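Local coordinates for SnoaL-like domain-containing protein (Kribbella flavida, PDB 4LMI) that is a putative ketosteroid isomerase of the SnoaL-like family, probably acting on a small hydrophobic substrate, at the interface of chains A and B. Sequence-based numbering; all coordinates share one arbitrary frame. Chains: chain A/B, Uncharacterized protein.

Contact 1: the interface of chains A and B. Residues chain A 38, 40, 47, 107; chain B 131-132.
B:Ala131, extended in its backbone, and B:Glu132, turned to helix-like torsions, form a bend in the C-terminal tail of chain B that lies against A:Glu40 and A:Arg107 on the beta strands 37-41 and 104-111 of chain A. The backbone N of B:Glu132 faces the carboxylate of A:Glu40, but at 3.4 Å from OE2 the hydrogen bond is weak. B:Ala131 packs beside it, with CA 3.5 Å from OE2 of A:Glu40.

B:Glu132 is the more deeply buried of the two. Its CG stands anti to the backbone N (chi1 -164°), and the extended chain carries the carboxylate away from A:Glu40 toward A:Arg107. The two side chains cross at about a right angle, and OE1 of B:Glu132 comes to 2.7 Å from NH2 of A:Arg107. This is a salt bridge only, since neither N-H of that nitrogen is directed at the oxygen; the guanidinium and carboxylate planes are 29° apart.

Arginines of chain A surround A:Glu40. A:Arg47, in the second shell, positions it, NH2 of A:Arg47 lying 2.9 Å from OE2 of A:Glu40. Its NE adds a longer, more bent bond to the same oxygen, from the same face of the carboxylate. A:Arg38 lies over a face of the A:Arg47 guanidinium, toward its rim, and both arginines turn toward the A:Glu40 carboxylate, whose negative charge they would be expected to stabilise. A:Arg107 reaches both acids, its NH2 also standing 3.9 Å from OE1 of A:Glu40.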
# COMPACT_ATOMS: atom_id res chain seq x y z
N ARG A 38 -16.31 4.17 6.83
CA ARG A 38 -16.30 2.80 6.32
C ARG A 38 -14.89 2.22 6.31
O ARG A 38 -13.99 2.75 5.64
CB ARG A 38 -16.91 2.71 4.92
CG ARG A 38 -16.95 1.28 4.40
CD ARG A 38 -17.08 1.21 2.88
NE ARG A 38 -18.40 1.64 2.41
CZ ARG A 38 -18.89 1.40 1.20
NH1 ARG A 38 -18.19 0.70 0.31
NH2 ARG A 38 -20.10 1.84 0.88
N GLU A 40 -12.64 -1.12 5.40
CA GLU A 40 -12.60 -2.36 4.63
C GLU A 40 -11.28 -3.08 4.80
O GLU A 40 -10.22 -2.45 4.83
CB GLU A 40 -12.86 -2.10 3.14
CG GLU A 40 -14.33 -1.87 2.80
CD GLU A 40 -14.59 -1.85 1.30
OE1 GLU A 40 -13.73 -1.36 0.55
OE2 GLU A 40 -15.67 -2.33 0.88
N ARG A 47 -16.18 -5.66 6.01
CA ARG A 47 -16.50 -4.24 6.08
C ARG A 47 -17.07 -3.92 7.45
O ARG A 47 -17.90 -4.66 7.99
CB ARG A 47 -17.50 -3.87 4.98
CG ARG A 47 -17.91 -2.41 4.96
CD ARG A 47 -18.94 -2.14 3.88
NE ARG A 47 -18.39 -2.34 2.54
CZ ARG A 47 -19.09 -2.31 1.41
NH1 ARG A 47 -20.40 -2.09 1.44
NH2 ARG A 47 -18.48 -2.50 0.25
N ARG A 107 -13.06 7.06 4.90
CA ARG A 107 -12.83 5.71 4.43
C ARG A 107 -11.45 5.25 4.85
O ARG A 107 -10.48 6.02 4.83
CB ARG A 107 -13.00 5.61 2.91
CG ARG A 107 -14.45 5.45 2.46
CD ARG A 107 -14.54 5.30 0.95
NE ARG A 107 -15.36 4.15 0.56
CZ ARG A 107 -14.89 2.92 0.36
NH1 ARG A 107 -13.59 2.67 0.50
NH2 ARG A 107 -15.70 1.94 0.00
N ALA B 131 -14.91 -6.13 -1.47
CA ALA B 131 -14.46 -4.74 -1.40
C ALA B 131 -14.87 -3.97 -2.65
O ALA B 131 -14.97 -4.54 -3.74
CB ALA B 131 -12.96 -4.68 -1.19
N GLU B 132 -15.11 -2.67 -2.48
CA GLU B 132 -15.59 -1.82 -3.56
C GLU B 132 -14.65 -1.77 -4.78
O GLU B 132 -15.08 -2.01 -5.91
CB GLU B 132 -15.87 -0.41 -3.03
CG GLU B 132 -16.72 0.45 -3.95
CD GLU B 132 -16.80 1.90 -3.50
OE1 GLU B 132 -15.96 2.32 -2.67
OE2 GLU B 132 -17.70 2.62 -3.96

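Contact 2: the interface of chains A and B. Residues chain A 71, 93, 134, 136; chain B 40, 42, 109, 111.
OD2 of A:Asp134 is gripped by NH2 of A:Arg71 and by water 1, where the C-terminal tail of chain A packs on strand 104-111 and the 3-10 turn 42-44 of chain B in the two-fold interface. Water 1 sits 2.8 Å from OD2 of A:Asp134 and 2.6 Å from OE1 of B:Glu40, joining two carboxylates whose like charges it probably screens. A:Arg71 meets the aspartate end-on: NH2 bonds OD2 almost straight (173° at H), and NH1 lies 2.8 Å from OD1 of A:Asp134. Both oxygens use their syn lone pairs, and the paired bonds hold the carboxylate close to the guanidinium plane.

The carboxylate so fixed rests on B:Phe111. CZ of the ring approaches to 3.5 Å from CG of A:Asp134, edge first, with ring and carboxylate planes nearly perpendicular at 86°. B:Phe111 is aimed there because its CG is anti to the carbonyl carbon (chi1 -66°), and CG1 of A:Val93 lies 3.8 Å from its CE1.

B:Pro42 fits between A:Asp134 and A:Phe136, its CB at the edge of the A:Phe136 ring and in its plane. B:Thr109 offers its methyl to the guanidinium, CG2 being 3.6 Å from NH2 of A:Arg71. At the far end, CD2 of A:Phe136 lies 3.4 Å from the backbone O of B:Pro42.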
# COMPACT_ATOMS: atom_id res chain seq x y z
N ARG A 71 5.93 5.00 6.16
CA ARG A 71 5.69 5.95 5.06
C ARG A 71 4.34 6.60 5.27
O ARG A 71 3.38 5.96 5.71
CB ARG A 71 5.65 5.27 3.69
CG ARG A 71 6.87 4.46 3.29
CD ARG A 71 6.58 3.75 1.98
NE ARG A 71 7.64 2.82 1.59
CZ ARG A 71 7.78 1.59 2.08
NH1 ARG A 71 6.93 1.13 2.99
NH2 ARG A 71 8.78 0.83 1.67
N VAL A 93 3.34 -6.20 8.33
CA VAL A 93 3.32 -4.91 7.64
C VAL A 93 1.91 -4.59 7.16
O VAL A 93 1.24 -5.43 6.55
CB VAL A 93 4.33 -4.85 6.46
CG1 VAL A 93 4.23 -3.53 5.71
CG2 VAL A 93 5.75 -5.04 6.97
N ASP A 134 10.50 -2.19 5.78
CA ASP A 134 9.32 -3.01 6.04
C ASP A 134 9.72 -4.29 6.75
O ASP A 134 10.45 -5.12 6.19
CB ASP A 134 8.60 -3.27 4.71
CG ASP A 134 8.32 -1.98 3.94
OD1 ASP A 134 7.44 -1.21 4.38
OD2 ASP A 134 8.97 -1.73 2.90
N PHE A 136 9.16 -7.85 8.40
CA PHE A 136 8.45 -9.12 8.57
C PHE A 136 9.25 -10.04 9.49
O PHE A 136 10.45 -9.84 9.67
CB PHE A 136 8.26 -9.81 7.22
CG PHE A 136 7.18 -9.19 6.36
CD1 PHE A 136 5.85 -9.55 6.54
CD2 PHE A 136 7.50 -8.27 5.37
CE1 PHE A 136 4.86 -8.99 5.75
CE2 PHE A 136 6.51 -7.72 4.57
CZ PHE A 136 5.19 -8.08 4.76
N GLU B 40 12.35 -3.81 -4.23
CA GLU B 40 12.18 -4.72 -3.10
C GLU B 40 10.82 -5.38 -3.15
O GLU B 40 9.83 -4.74 -3.53
CB GLU B 40 12.28 -3.96 -1.78
CG GLU B 40 13.64 -3.40 -1.42
CD GLU B 40 13.58 -2.68 -0.08
OE1 GLU B 40 12.48 -2.20 0.27
OE2 GLU B 40 14.60 -2.59 0.62
N PRO B 42 9.24 -6.91 -0.06
CA PRO B 42 9.45 -7.18 1.37
C PRO B 42 8.88 -8.51 1.87
O PRO B 42 9.48 -9.14 2.75
CB PRO B 42 8.76 -6.00 2.05
CG PRO B 42 8.93 -4.88 1.07
CD PRO B 42 8.75 -5.53 -0.28
N THR B 109 8.98 -0.47 -4.30
CA THR B 109 8.71 -1.45 -3.25
C THR B 109 7.32 -2.01 -3.48
O THR B 109 6.33 -1.28 -3.40
CB THR B 109 8.87 -0.83 -1.84
OG1 THR B 109 10.19 -0.31 -1.71
CG2 THR B 109 8.65 -1.87 -0.75
N PHE B 111 4.19 -4.67 -2.79
CA PHE B 111 3.43 -5.55 -1.91
C PHE B 111 2.35 -6.24 -2.72
O PHE B 111 1.69 -5.60 -3.55
CB PHE B 111 2.77 -4.76 -0.78
CG PHE B 111 3.75 -4.15 0.18
CD1 PHE B 111 4.27 -4.90 1.24
CD2 PHE B 111 4.13 -2.81 0.05
CE1 PHE B 111 5.17 -4.34 2.13
CE2 PHE B 111 5.04 -2.24 0.94
CZ PHE B 111 5.55 -3.01 1.98
O HOH W 1 11.67 -1.14 2.50

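Contact 3: the interface of chains A and B. Residues chain A 42, 109, 111; chain B 71, 93, 95, 134, 136.
A:Phe111 and A:Pro42 bury the most surface where this SnoaL-like subunit receives the C-terminal tail of chain B in the two-fold interface of the deposited dimer. The A:Phe111 ring points its edge at B:Asp134, CZ lying 3.5 Å from the carboxylate carbon CG, with the two planes perpendicular (90°). Its CG is anti to the carbonyl carbon (chi1 -63°), which lays one face of the ring toward B:Val93 and B:Val95 of strand 90-101. B:Val93 crosses at about a right angle, CG1 being 3.7 Å from CE1 of A:Phe111, while CG2 of B:Val95 comes from the same side near the CD2 rim.

A:Pro42 closes on the tail with its ring carbons. CB of A:Pro42 is 3.8 Å from CB of B:Asp134 and 3.7 Å from CE1 of B:Phe136, and CG leans toward OD2 of the aspartate.

B:Arg71 holds B:Asp134 end-on, NH1 to OD1 and NH2 to OD2, each bond 2.8 Å and made to a syn lone pair. With an asparagine at B:Asp134, the guanidinium would probably lose the negative charge that balances it and one of its two acceptors, leaving the tail less firmly set against A:Phe111. NH2 of B:Arg71 also meets A:Thr109, whose CG2 is 3.6 Å away.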
# COMPACT_ATOMS: atom_id res chain seq x y z
N PRO A 42 -10.09 -5.63 2.32
CA PRO A 42 -10.42 -6.32 1.07
C PRO A 42 -9.98 -7.78 1.00
O PRO A 42 -10.68 -8.60 0.39
CB PRO A 42 -9.70 -5.47 0.00
CG PRO A 42 -9.68 -4.10 0.60
CD PRO A 42 -9.42 -4.33 2.06
N THR A 109 -9.08 1.74 4.15
CA THR A 109 -8.89 0.47 3.47
C THR A 109 -7.54 -0.11 3.90
O THR A 109 -6.49 0.47 3.60
CB THR A 109 -8.94 0.63 1.94
OG1 THR A 109 -10.14 1.32 1.57
CG2 THR A 109 -8.92 -0.72 1.25
N PHE A 111 -4.61 -3.12 4.05
CA PHE A 111 -4.01 -4.33 3.48
C PHE A 111 -2.93 -4.84 4.43
O PHE A 111 -2.16 -4.05 4.98
CB PHE A 111 -3.39 -4.07 2.11
CG PHE A 111 -4.38 -3.64 1.06
CD1 PHE A 111 -5.06 -4.59 0.29
CD2 PHE A 111 -4.64 -2.29 0.84
CE1 PHE A 111 -5.98 -4.19 -0.67
CE2 PHE A 111 -5.55 -1.89 -0.13
CZ PHE A 111 -6.22 -2.84 -0.88
N ARG B 71 -5.83 3.05 -7.50
CA ARG B 71 -5.54 4.28 -6.79
C ARG B 71 -4.15 4.73 -7.19
O ARG B 71 -3.27 3.90 -7.43
CB ARG B 71 -5.54 4.09 -5.27
CG ARG B 71 -6.83 3.54 -4.67
CD ARG B 71 -6.64 3.35 -3.17
NE ARG B 71 -7.76 2.66 -2.54
CZ ARG B 71 -7.97 1.34 -2.57
NH1 ARG B 71 -7.14 0.54 -3.23
NH2 ARG B 71 -9.03 0.83 -1.95
N VAL B 93 -4.15 -8.20 -5.63
CA VAL B 93 -4.00 -6.75 -5.49
C VAL B 93 -2.52 -6.45 -5.25
O VAL B 93 -1.83 -7.17 -4.52
CB VAL B 93 -4.89 -6.16 -4.38
CG1 VAL B 93 -4.53 -4.71 -4.08
CG2 VAL B 93 -6.36 -6.25 -4.78
N VAL B 95 0.13 -3.25 -4.10
CA VAL B 95 0.30 -1.91 -3.59
C VAL B 95 1.78 -1.63 -3.73
O VAL B 95 2.61 -2.35 -3.17
CB VAL B 95 -0.13 -1.75 -2.12
CG1 VAL B 95 0.07 -0.30 -1.68
CG2 VAL B 95 -1.59 -2.16 -1.92
N ASP B 134 -11.16 -3.14 -4.82
CA ASP B 134 -10.08 -4.11 -4.81
C ASP B 134 -10.59 -5.53 -5.04
O ASP B 134 -11.41 -6.04 -4.28
CB ASP B 134 -9.31 -4.01 -3.49
CG ASP B 134 -8.89 -2.57 -3.18
OD1 ASP B 134 -7.95 -2.07 -3.83
OD2 ASP B 134 -9.52 -1.95 -2.29
N PHE B 136 -10.30 -9.48 -5.33
CA PHE B 136 -9.73 -10.79 -5.06
C PHE B 136 -10.66 -11.86 -5.64
O PHE B 136 -10.31 -13.03 -5.73
CB PHE B 136 -9.50 -10.98 -3.56
CG PHE B 136 -8.45 -10.06 -2.98
CD1 PHE B 136 -8.80 -8.80 -2.50
CD2 PHE B 136 -7.12 -10.44 -2.91
CE1 PHE B 136 -7.84 -7.94 -1.97
CE2 PHE B 136 -6.15 -9.60 -2.38
CZ PHE B 136 -6.52 -8.34 -1.91

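Contact 4: the interface of chains A and B. Residues chain A 73, 75, 78-80, 97; chain B 71, 73, 80.
B:Leu73, the most buried residue here, lies against the beta sheet of the other SnoaL-like subunit, packing on strands 66-75 and 78-87 of chain A. Its CG is anti to the carbonyl carbon (chi1 -73°), and the two methyls then part. CD2 of B:Leu73 settles on the backbone of the neighbouring strand, 3.5 Å from C of A:Ala79 and beside N of A:Ala80, with CB of A:Ser78 alongside at 3.8 Å from CD2. CD1 of B:Leu73 turns toward the rim of A:Phe97, 4.1 Å from CE1. The carboxylate of A:Asp75 reaches the base of the leucine, OD2 standing 3.3 Å from CA of B:Leu73.

A:Phe97, on strand 90-101, offers a face to B:Arg71. The CD methylene of B:Arg71 lies over the A:Phe97 ring at 3.8 Å from its centroid, a CH-pi contact, and the guanidinium runs on nearly parallel, its plane 15° from that of the ring. Replacing A:Phe97 by an alanine removes this platform, and is likely to free the aliphatic stem of the arginine to shift and to leave CD1 of B:Leu73 without its aromatic neighbour.

Near the twofold axis the two copies of Ala80 touch methyl to methyl, CB to CB of A:Ala80 and B:Ala80 being 3.6 Å. A:Leu73 repeats the leucine's role in reverse, placing CD2 3.5 Å from N of B:Ala80.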
# COMPACT_ATOMS: atom_id res chain seq x y z
N LEU A 73 2.10 9.20 2.83
CA LEU A 73 1.87 10.06 1.67
C LEU A 73 0.50 10.71 1.79
O LEU A 73 -0.48 10.03 2.09
CB LEU A 73 1.93 9.26 0.37
CG LEU A 73 3.27 8.72 -0.13
CD1 LEU A 73 3.70 7.49 0.66
CD2 LEU A 73 3.13 8.37 -1.60
N ASP A 75 -2.15 13.36 -0.41
CA ASP A 75 -2.42 13.82 -1.78
C ASP A 75 -3.86 14.31 -1.83
O ASP A 75 -4.78 13.51 -1.97
CB ASP A 75 -2.19 12.66 -2.76
CG ASP A 75 -2.37 13.06 -4.22
OD1 ASP A 75 -2.63 14.24 -4.54
OD2 ASP A 75 -2.24 12.16 -5.08
N SER A 78 -6.62 12.37 0.14
CA SER A 78 -6.25 10.95 0.25
C SER A 78 -4.90 10.76 0.92
O SER A 78 -4.00 11.59 0.77
CB SER A 78 -6.21 10.28 -1.13
OG SER A 78 -7.41 10.47 -1.86
N ALA A 79 -4.76 9.66 1.65
CA ALA A 79 -3.46 9.29 2.22
C ALA A 79 -3.15 7.80 2.03
O ALA A 79 -4.06 6.97 1.95
CB ALA A 79 -3.38 9.68 3.70
N ALA A 80 -1.86 7.49 1.93
CA ALA A 80 -1.40 6.10 1.91
C ALA A 80 -0.32 5.99 2.95
O ALA A 80 0.65 6.77 2.95
CB ALA A 80 -0.88 5.72 0.53
N PHE A 97 -4.97 2.88 3.08
CA PHE A 97 -5.41 4.04 2.32
C PHE A 97 -6.53 4.74 3.08
O PHE A 97 -7.50 4.11 3.52
CB PHE A 97 -5.89 3.65 0.92
CG PHE A 97 -4.80 3.14 0.02
CD1 PHE A 97 -4.06 4.02 -0.77
CD2 PHE A 97 -4.52 1.77 -0.05
CE1 PHE A 97 -3.06 3.55 -1.61
CE2 PHE A 97 -3.52 1.30 -0.90
CZ PHE A 97 -2.79 2.19 -1.67
N ARG B 71 -5.83 3.05 -7.50
CA ARG B 71 -5.54 4.28 -6.79
C ARG B 71 -4.15 4.73 -7.19
O ARG B 71 -3.27 3.90 -7.43
CB ARG B 71 -5.54 4.09 -5.27
CG ARG B 71 -6.83 3.54 -4.67
CD ARG B 71 -6.64 3.35 -3.17
NE ARG B 71 -7.76 2.66 -2.54
CZ ARG B 71 -7.97 1.34 -2.57
NH1 ARG B 71 -7.14 0.54 -3.23
NH2 ARG B 71 -9.03 0.83 -1.95
N LEU B 73 -1.62 7.82 -5.69
CA LEU B 73 -1.31 9.00 -4.88
C LEU B 73 0.11 9.46 -5.16
O LEU B 73 1.02 8.63 -5.28
CB LEU B 73 -1.48 8.70 -3.39
CG LEU B 73 -2.90 8.55 -2.83
CD1 LEU B 73 -3.56 7.25 -3.27
CD2 LEU B 73 -2.84 8.62 -1.31
N ALA B 80 2.23 6.20 -4.21
CA ALA B 80 1.68 4.91 -3.77
C ALA B 80 0.57 4.56 -4.74
O ALA B 80 -0.33 5.36 -5.00
CB ALA B 80 1.13 5.00 -2.36

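Contact 2 and contact 3 are twofold twins, about 15 Å apart between their C-alpha centres, and contact 4 lies near the axis, about 12 Å from contact 3 and 16 Å from contact 2. Contact 3 and contact 4 share B:Arg71, whose stem serves the sheet-to-sheet packing while its guanidinium fixes the tail. Contact 1, about 10 Å from contact 3 and 22 Å from contact 2, continues along the same tail of chain B. The result is a reciprocal arrangement, in which each tail packs on the partner's sheet, consistent with a dimer, although the structure alone does not prove that it forms in solution.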